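Local structure of molybdopterin molybdotransferase (Pyrococcus horikoshii, 1UZ5) at residues Ile186-Glu191 with Glu234-Leu239; Asp262-Val267 with Pro286-Val291; Ile224-Ala229 with Val244-Val249. The protein probably inserts molybdate into adenylyl-molybdopterin, giving Mo-molybdopterin and AMP in a magnesium-dependent step of molybdenum cofactor biosynthesis. All coordinates share one frame; numbering follows the deposited sequence.

Contact 1 of 3, residues Ile186-Glu191 with Glu234-Leu239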
loop_
_atom_site.group_PDB
_atom_site.type_symbol
_atom_site.label_atom_id
_atom_site.label_comp_id
_atom_site.label_asym_id
_atom_site.label_seq_id
_atom_site.Cartn_x
_atom_site.Cartn_y
_atom_site.Cartn_z
ATOM N N ILE A 186 -4.622 -18.931 15.274
ATOM C CA ILE A 186 -4.475 -20.126 16.100
ATOM C C ILE A 186 -3.747 -21.250 15.349
ATOM O O ILE A 186 -3.984 -21.462 14.162
ATOM C CB ILE A 186 -5.863 -20.672 16.530
ATOM C CG1 ILE A 186 -6.545 -19.680 17.473
ATOM C CG2 ILE A 186 -5.710 -22.047 17.196
ATOM C CD1 ILE A 186 -8.030 -19.964 17.690
ATOM N N SER A 187 -2.853 -21.951 16.046
ATOM C CA SER A 187 -2.139 -23.094 15.462
ATOM C C SER A 187 -2.653 -24.348 16.177
ATOM O O SER A 187 -2.694 -24.388 17.407
ATOM C CB SER A 187 -0.625 -22.966 15.667
ATOM O OG SER A 187 -0.081 -21.959 14.827
ATOM N N THR A 188 -3.057 -25.362 15.418
ATOM C CA THR A 188 -3.578 -26.585 16.032
ATOM C C THR A 188 -2.749 -27.825 15.707
ATOM O O THR A 188 -2.344 -28.036 14.563
ATOM C CB THR A 188 -5.036 -26.861 15.599
ATOM O OG1 THR A 188 -5.082 -27.105 14.189
ATOM C CG2 THR A 188 -5.925 -25.673 15.932
ATOM N N GLY A 189 -2.510 -28.642 16.725
ATOM C CA GLY A 189 -1.737 -29.859 16.547
ATOM C C GLY A 189 -1.153 -30.320 17.866
ATOM O O GLY A 189 -0.593 -29.517 18.618
ATOM N N ASN A 190 -1.275 -31.612 18.156
ATOM C CA ASN A 190 -0.744 -32.146 19.405
ATOM C C ASN A 190 0.777 -32.157 19.419
ATOM O O ASN A 190 1.395 -32.252 20.479
ATOM C CB ASN A 190 -1.273 -33.562 19.652
ATOM C CG ASN A 190 -2.779 -33.602 19.798
ATOM O OD1 ASN A 190 -3.375 -32.736 20.448
ATOM N ND2 ASN A 190 -3.405 -34.610 19.201
ATOM N N GLU A 191 1.387 -32.043 18.244
ATOM C CA GLU A 191 2.846 -32.046 18.156
ATOM C C GLU A 191 3.451 -30.642 18.245
ATOM O O GLU A 191 4.662 -30.491 18.416
ATOM C CB GLU A 191 3.296 -32.692 16.837
ATOM C CG GLU A 191 3.216 -31.770 15.619
ATOM C CD GLU A 191 1.813 -31.623 15.052
ATOM O OE1 GLU A 191 0.828 -31.793 15.804
ATOM O OE2 GLU A 191 1.697 -31.321 13.844
ATOM N N GLU A 234 -12.369 -29.572 23.637
ATOM C CA GLU A 234 -12.213 -28.565 24.680
ATOM C C GLU A 234 -11.143 -27.517 24.383
ATOM O O GLU A 234 -11.426 -26.320 24.388
ATOM C CB GLU A 234 -11.925 -29.229 26.031
ATOM C CG GLU A 234 -10.601 -29.971 26.116
ATOM C CD GLU A 234 -10.330 -30.517 27.507
ATOM O OE1 GLU A 234 -10.266 -29.712 28.462
ATOM O OE2 GLU A 234 -10.180 -31.750 27.646
ATOM N N SER A 235 -9.919 -27.964 24.125
ATOM C CA SER A 235 -8.820 -27.048 23.845
ATOM C C SER A 235 -9.129 -26.099 22.689
ATOM O O SER A 235 -8.980 -24.886 22.813
ATOM C CB SER A 235 -7.546 -27.835 23.527
ATOM O OG SER A 235 -6.453 -26.965 23.283
ATOM N N LEU A 236 -9.564 -26.659 21.567
ATOM C CA LEU A 236 -9.870 -25.860 20.392
ATOM C C LEU A 236 -11.060 -24.911 20.582
ATOM O O LEU A 236 -10.990 -23.742 20.196
ATOM C CB LEU A 236 -10.111 -26.779 19.195
ATOM C CG LEU A 236 -10.233 -26.092 17.837
ATOM C CD1 LEU A 236 -9.006 -25.231 17.586
ATOM C CD2 LEU A 236 -10.378 -27.139 16.754
ATOM N N LYS A 237 -12.143 -25.401 21.179
ATOM C CA LYS A 237 -13.324 -24.564 21.388
ATOM C C LYS A 237 -13.021 -23.359 22.273
ATOM O O LYS A 237 -13.457 -22.245 21.987
ATOM C CB LYS A 237 -14.466 -25.369 22.016
ATOM C CG LYS A 237 -15.798 -24.618 22.015
ATOM C CD LYS A 237 -16.905 -25.375 22.736
ATOM C CE LYS A 237 -16.671 -25.404 24.240
ATOM N NZ LYS A 237 -17.817 -26.016 24.975
ATOM N N ALA A 238 -12.273 -23.589 23.347
ATOM C CA ALA A 238 -11.915 -22.524 24.276
ATOM C C ALA A 238 -11.080 -21.432 23.613
ATOM O O ALA A 238 -11.291 -20.241 23.858
ATOM C CB ALA A 238 -11.156 -23.103 25.455
ATOM N N LEU A 239 -10.131 -21.841 22.777
ATOM C CA LEU A 239 -9.259 -20.888 22.103
ATOM C C LEU A 239 -9.992 -20.134 20.999
ATOM O O LEU A 239 -9.788 -18.935 20.824
ATOM C CB LEU A 239 -8.028 -21.607 21.540
ATOM C CG LEU A 239 -6.798 -20.738 21.263
ATOM C CD1 LEU A 239 -6.484 -19.883 22.485
ATOM C CD2 LEU A 239 -5.610 -21.631 20.914
#

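Contact 2 of 3, residues Asp262-Val267 with Pro286-Val291. With SO4 (sulfate ion), chain F.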
loop_
_atom_site.group_PDB
_atom_site.type_symbol
_atom_site.label_atom_id
_atom_site.label_comp_id
_atom_site.label_asym_id
_atom_site.label_seq_id
_atom_site.Cartn_x
_atom_site.Cartn_y
_atom_site.Cartn_z
ATOM N N ASP A 262 -11.917 -33.441 11.055
ATOM C CA ASP A 262 -13.220 -32.791 10.965
ATOM C C ASP A 262 -13.576 -32.188 12.324
ATOM O O ASP A 262 -14.705 -31.749 12.551
ATOM C CB ASP A 262 -14.283 -33.811 10.545
ATOM C CG ASP A 262 -15.497 -33.163 9.904
ATOM O OD1 ASP A 262 -16.171 -32.350 10.570
ATOM O OD2 ASP A 262 -15.777 -33.472 8.726
ATOM N N LEU A 263 -12.597 -32.164 13.222
ATOM C CA LEU A 263 -12.785 -31.625 14.562
ATOM C C LEU A 263 -13.036 -30.119 14.574
ATOM O O LEU A 263 -13.959 -29.644 15.232
ATOM C CB LEU A 263 -11.563 -31.941 15.426
ATOM C CG LEU A 263 -11.568 -31.376 16.847
ATOM C CD1 LEU A 263 -12.762 -31.909 17.619
ATOM C CD2 LEU A 263 -10.276 -31.757 17.536
ATOM N N THR A 264 -12.212 -29.370 13.852
ATOM C CA THR A 264 -12.360 -27.918 13.802
ATOM C C THR A 264 -13.681 -27.530 13.155
ATOM O O THR A 264 -14.344 -26.592 13.595
ATOM C CB THR A 264 -11.214 -27.262 13.011
ATOM O OG1 THR A 264 -11.295 -27.653 11.637
ATOM C CG2 THR A 264 -9.873 -27.695 13.570
ATOM N N ALA A 265 -14.061 -28.253 12.110
ATOM C CA ALA A 265 -15.310 -27.973 11.421
ATOM C C ALA A 265 -16.475 -28.153 12.382
ATOM O O ALA A 265 -17.414 -27.354 12.389
ATOM C CB ALA A 265 -15.468 -28.897 10.224
ATOM N N SER A 266 -16.403 -29.194 13.206
ATOM C CA SER A 266 -17.465 -29.478 14.165
ATOM C C SER A 266 -17.518 -28.419 15.258
ATOM O O SER A 266 -18.594 -28.078 15.751
ATOM C CB SER A 266 -17.264 -30.862 14.793
ATOM O OG SER A 266 -16.153 -30.875 15.670
ATOM N N VAL A 267 -16.356 -27.901 15.643
ATOM C CA VAL A 267 -16.312 -26.871 16.671
ATOM C C VAL A 267 -16.917 -25.579 16.127
ATOM O O VAL A 267 -17.683 -24.904 16.809
ATOM C CB VAL A 267 -14.868 -26.605 17.138
ATOM C CG1 VAL A 267 -14.840 -25.418 18.094
ATOM C CG2 VAL A 267 -14.318 -27.844 17.826
ATOM N N PRO A 286 -9.527 -29.816 2.410
ATOM C CA PRO A 286 -10.302 -29.741 3.652
ATOM C C PRO A 286 -10.529 -28.337 4.229
ATOM O O PRO A 286 -11.117 -28.196 5.303
ATOM C CB PRO A 286 -9.490 -30.611 4.599
ATOM C CG PRO A 286 -8.094 -30.260 4.206
ATOM C CD PRO A 286 -8.155 -30.282 2.688
ATOM N N THR A 287 -10.074 -27.306 3.523
ATOM C CA THR A 287 -10.227 -25.931 4.001
ATOM C C THR A 287 -11.652 -25.594 4.438
ATOM O O THR A 287 -12.623 -25.928 3.761
ATOM C CB THR A 287 -9.776 -24.920 2.929
ATOM O OG1 THR A 287 -8.413 -25.184 2.577
ATOM C CG2 THR A 287 -9.886 -23.498 3.456
ATOM N N ILE A 288 -11.762 -24.926 5.580
ATOM C CA ILE A 288 -13.049 -24.539 6.143
ATOM C C ILE A 288 -13.238 -23.019 6.167
ATOM O O ILE A 288 -12.285 -22.267 6.375
ATOM C CB ILE A 288 -13.174 -25.042 7.598
ATOM C CG1 ILE A 288 -12.998 -26.560 7.640
ATOM C CG2 ILE A 288 -14.519 -24.640 8.176
ATOM C CD1 ILE A 288 -12.882 -27.114 9.044
ATOM N N ILE A 289 -14.475 -22.580 5.952
ATOM C CA ILE A 289 -14.818 -21.161 5.992
ATOM C C ILE A 289 -16.162 -21.053 6.694
ATOM O O ILE A 289 -17.158 -21.613 6.233
ATOM C CB ILE A 289 -14.955 -20.542 4.590
ATOM C CG1 ILE A 289 -13.668 -20.737 3.795
ATOM C CG2 ILE A 289 -15.250 -19.050 4.713
ATOM C CD1 ILE A 289 -13.745 -20.217 2.381
ATOM N N GLY A 290 -16.186 -20.346 7.817
ATOM C CA GLY A 290 -17.421 -20.190 8.555
ATOM C C GLY A 290 -17.583 -18.807 9.155
ATOM O O GLY A 290 -16.819 -17.882 8.854
ATOM N N VAL A 291 -18.587 -18.670 10.012
ATOM C CA VAL A 291 -18.873 -17.406 10.670
ATOM C C VAL A 291 -19.340 -17.663 12.094
ATOM O O VAL A 291 -20.231 -18.480 12.329
ATOM C CB VAL A 291 -19.977 -16.618 9.920
ATOM C CG1 VAL A 291 -20.252 -15.299 10.627
ATOM C CG2 VAL A 291 -19.553 -16.369 8.477
HETATM S S SO4 F . -8.980 -31.645 12.565
HETATM O O1 SO4 F . -10.056 -31.062 11.498
HETATM O O2 SO4 F . -9.457 -32.977 12.888
HETATM O O3 SO4 F . -7.785 -31.641 12.042
HETATM O O4 SO4 F . -9.164 -30.790 13.708
#

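Contact 3 of 3, residues Ile224-Ala229 with Val244-Val249. With SO4 (sulfate ion), chain D.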
loop_
_atom_site.group_PDB
_atom_site.type_symbol
_atom_site.label_atom_id
_atom_site.label_comp_id
_atom_site.label_asym_id
_atom_site.label_seq_id
_atom_site.Cartn_x
_atom_site.Cartn_y
_atom_site.Cartn_z
ATOM N N ILE A 224 -2.798 -11.177 15.683
ATOM C CA ILE A 224 -2.727 -11.458 17.109
ATOM C C ILE A 224 -2.638 -12.974 17.291
ATOM O O ILE A 224 -3.588 -13.699 16.994
ATOM C CB ILE A 224 -3.969 -10.923 17.835
ATOM C CG1 ILE A 224 -4.102 -9.416 17.573
ATOM C CG2 ILE A 224 -3.852 -11.191 19.338
ATOM C CD1 ILE A 224 -5.403 -8.815 18.072
ATOM N N PHE A 225 -1.493 -13.448 17.769
ATOM C CA PHE A 225 -1.292 -14.881 17.964
ATOM C C PHE A 225 -1.954 -15.362 19.249
ATOM O O PHE A 225 -1.516 -15.032 20.349
ATOM C CB PHE A 225 0.205 -15.211 17.982
ATOM C CG PHE A 225 0.501 -16.688 17.950
ATOM C CD1 PHE A 225 -0.203 -17.535 17.096
ATOM C CD2 PHE A 225 1.490 -17.231 18.765
ATOM C CE1 PHE A 225 0.068 -18.907 17.055
ATOM C CE2 PHE A 225 1.771 -18.600 18.732
ATOM C CZ PHE A 225 1.057 -19.437 17.874
ATOM N N MET A 226 -3.017 -16.143 19.093
ATOM C CA MET A 226 -3.763 -16.680 20.226
ATOM C C MET A 226 -3.046 -17.847 20.898
ATOM O O MET A 226 -3.337 -18.189 22.042
ATOM C CB MET A 226 -5.144 -17.141 19.766
ATOM C CG MET A 226 -5.984 -16.038 19.145
ATOM S SD MET A 226 -6.085 -14.625 20.246
ATOM C CE MET A 226 -6.982 -15.345 21.634
ATOM N N GLY A 227 -2.113 -18.464 20.183
ATOM C CA GLY A 227 -1.392 -19.587 20.752
ATOM C C GLY A 227 -1.672 -20.913 20.067
ATOM O O GLY A 227 -2.274 -20.972 18.993
ATOM N N VAL A 228 -1.235 -21.990 20.708
ATOM C CA VAL A 228 -1.397 -23.335 20.175
ATOM C C VAL A 228 -2.545 -24.106 20.820
ATOM O O VAL A 228 -2.662 -24.149 22.038
ATOM C CB VAL A 228 -0.089 -24.143 20.380
ATOM C CG1 VAL A 228 -0.285 -25.589 19.935
ATOM C CG2 VAL A 228 1.046 -23.489 19.608
ATOM N N ALA A 229 -3.382 -24.728 20.000
ATOM C CA ALA A 229 -4.492 -25.522 20.518
ATOM C C ALA A 229 -4.263 -27.023 20.281
ATOM O O ALA A 229 -3.858 -27.434 19.190
ATOM C CB ALA A 229 -5.792 -25.099 19.851
ATOM N N VAL A 244 -12.410 -15.269 18.728
ATOM C CA VAL A 244 -13.591 -14.579 18.224
ATOM C C VAL A 244 -13.836 -13.255 18.945
ATOM O O VAL A 244 -14.370 -12.314 18.361
ATOM C CB VAL A 244 -14.854 -15.468 18.367
ATOM C CG1 VAL A 244 -16.103 -14.669 18.036
ATOM C CG2 VAL A 244 -14.748 -16.667 17.439
ATOM N N ASN A 245 -13.444 -13.185 20.211
ATOM C CA ASN A 245 -13.633 -11.973 20.993
ATOM C C ASN A 245 -12.589 -10.893 20.752
ATOM O O ASN A 245 -12.889 -9.707 20.878
ATOM C CB ASN A 245 -13.673 -12.305 22.484
ATOM C CG ASN A 245 -15.088 -12.456 23.008
ATOM O OD1 ASN A 245 -15.855 -13.296 22.535
ATOM N ND2 ASN A 245 -15.443 -11.636 23.990
ATOM N N VAL A 246 -11.367 -11.291 20.406
ATOM C CA VAL A 246 -10.306 -10.313 20.183
ATOM C C VAL A 246 -10.141 -9.867 18.738
ATOM O O VAL A 246 -9.630 -8.780 18.484
ATOM C CB VAL A 246 -8.941 -10.838 20.680
ATOM C CG1 VAL A 246 -9.024 -11.178 22.156
ATOM C CG2 VAL A 246 -8.521 -12.047 19.872
ATOM N N GLY A 247 -10.576 -10.688 17.789
ATOM C CA GLY A 247 -10.409 -10.305 16.398
ATOM C C GLY A 247 -11.665 -10.039 15.591
ATOM O O GLY A 247 -12.780 -10.278 16.047
ATOM N N ASP A 248 -11.464 -9.523 14.382
ATOM C CA ASP A 248 -12.551 -9.237 13.456
ATOM C C ASP A 248 -12.631 -10.463 12.559
ATOM O O ASP A 248 -13.643 -10.727 11.909
ATOM C CB ASP A 248 -12.222 -8.011 12.601
ATOM C CG ASP A 248 -11.930 -6.781 13.435
ATOM O OD1 ASP A 248 -12.774 -6.423 14.285
ATOM O OD2 ASP A 248 -10.855 -6.173 13.236
ATOM N N VAL A 249 -11.528 -11.201 12.532
ATOM C CA VAL A 249 -11.406 -12.407 11.729
ATOM C C VAL A 249 -10.550 -13.409 12.492
ATOM O O VAL A 249 -9.628 -13.025 13.203
ATOM C CB VAL A 249 -10.720 -12.100 10.379
ATOM C CG1 VAL A 249 -10.433 -13.397 9.626
ATOM C CG2 VAL A 249 -11.601 -11.185 9.546
HETATM S S SO4 D . 1.914 -11.607 18.449
HETATM O O1 SO4 D . 1.773 -11.307 16.871
HETATM O O2 SO4 D . 0.547 -11.658 18.939
HETATM O O3 SO4 D . 2.573 -12.727 18.632
HETATM O O4 SO4 D . 2.548 -10.424 18.959
#

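Contact 1 of 3, residues Ile186-Glu191 with Glu234-Leu239
Ile-186 and Leu-239 lie flank to flank, their side chains running antiparallel, so that they meet along their lengths rather than at their ends. Two branches of Ile-186 do the touching. With CG1 anti to the carbonyl carbon (chi1 -67°), CG2 lies 3.7 Å from Leu-239 CD2, while CG1 and the extended CD1 beyond it run beside the leucine stem. CG1 stands 3.9 Å from Leu-239 CG, and CD1 goes on to the helix backbone, 3.7 Å from Leu-239 O. The second pair is slighter and crosses at a slant: Thr-188 CG2 meets Leu-236 CD1 at 3.5 Å. Ile-186 and Thr-188, two residues apart on the strand, send their side chains to the same face, and Leu-236 and Leu-239, three apart on the helix, receive them. This is the helix-on-sheet layer of an alpha/beta fold: helix 233-246 joins the parallel strands 222-229 and 249-253 and lies over strand 182-188, which runs between them. An alanine in place of Ile-186 would probably open a gap beneath Leu-239, leaving its CD2 without one of its apolar neighbours and its carbonyl without the CD1 methyl. Thr-188 OG1 is hydrogen-bonded to Ser-253 O on the adjoining strand, while CG2 meets the helix. Leu-236 also packs on Thr-264 and Val-267 of helix 263-271.

Contact 2 of 3, residues Asp262-Val267 with Pro286-Val291
Ile-288 has CG1 anti to its carbonyl carbon (chi1 -58°) and an extended second torsion (171°), which carries CD1 out from strand 288-292 as the atom that makes the close contacts with Thr-264 and Ala-265. On the helix, Thr-264 holds OG1 between its backbone N and carbonyl carbon, turned to meet that methyl. The two side chains approach at a slant, with Thr-264 OG1 3.1 Å from Ile-288 CD1. Ala-265 CB comes to 3.4 Å from the same CD1, tighter than usual for two carbons, so the methyl is wedged against two successive helix residues. His-277 of the neighbouring strand 273-277 touches both Ala-265 and Ile-288. Helix 263-271 here packs on an antiparallel strand of the mixed sheet in the probable molybdopterin-binding domain.

The backbone N-H groups of Asp-262, Leu-263 and, weakly, Thr-264, where the helix begins, bind a sulfate, probably from the crystallisation liquor. Asp-262 N lies 3.1 Å from both its O1 and O2, and Leu-263 N donates to O2 at 3.3 Å in a fairly straight bond (163°). Thr-264 CG2 is 3.2 Å from sulfate O4. Between residues 262-267 and 286-291 one methyl makes van der Waals contacts, whereas N-H groups at and just before the helix start face an anion, a familiar pairing likely to be favoured by the helix dipole.

Contact 3 of 3, residues Ile224-Ala229 with Val244-Val249
Met-226 lays its sulfur against Val-246: SD is 3.6 Å from Val-246 CG2, and CE follows at 4.0 Å from the same methyl. The two side chains reach toward each other tip to tip, one from the strand and one from the last turn of the helix. The methionine gets there by bending twice, at chi2 (-53°) and chi3 (-65°), which folds its thioether end round so that both SD and CE face the valine. Only one branch of Val-246 answers, CG2.

Ile-224 stands two residues back on the same face of the strand and makes a looser approach, its CD1 4.2 Å from Val-246 O. The joint is thus apolar and small, made by three partly exposed residues. Met-226 also touches Ala-184 and Ile-186 of strand 182-188, and Lys-242 and Ala-243 of the helix.

Phe-225 turns its side chain to the other face, while its backbone N, at the strand edge away from strand 182-188, gives a nearly straight hydrogen bond (165°) to O2 of a sulfate, probably from the crystallisation liquor, at 3.0 Å; Arg-210 NH2 is a second donor to this ion. One face of the Phe-225 ring is covered by the backbone two residues on, Gly-227 N lying 3.7 Å above the plane over the ring centre.

At Gly-247 the chain leaves helical geometry, and Lys-295 NZ is hydrogen-bonded to the carbonyls of Val-244 and Gly-247, satisfying acceptors at the helix end. From Gly-247 the chain turns into strand 249-253. Strand 222-229, helix 233-246 and strand 249-253 make up a beta-alpha-beta crossover between parallel strands, and Met-226 on Val-246 packs the helix's closing turn onto the outermost strand of this sheet.

In the fold
Contacts 1 and 3 share helix 233-246: contact 1 packs its early turns on inner strand 182-188, contact 3 its last turn on outermost strand 222-229. These strands are neighbours, with probable backbone hydrogen bonds from Ala-229 N to Ser-187 O and from Gly-189 N to Ala-229 O. Contact 2 joins helix 263-271 to strand 288-292, an antiparallel strand of the same sheet, and meets contact 1 where Leu-236 CD2 packs on Thr-264 CG2 at 3.3 Å. Contacts 1 and 2 are buried, contact 3 is at the surface. Branched aliphatic groups carry contact 1, one isoleucine methyl against a hydroxyl and an alanine CB contact 2, a flexible thioether contact 3; sulfates bind backbone N-H groups only at contacts 2 and 3.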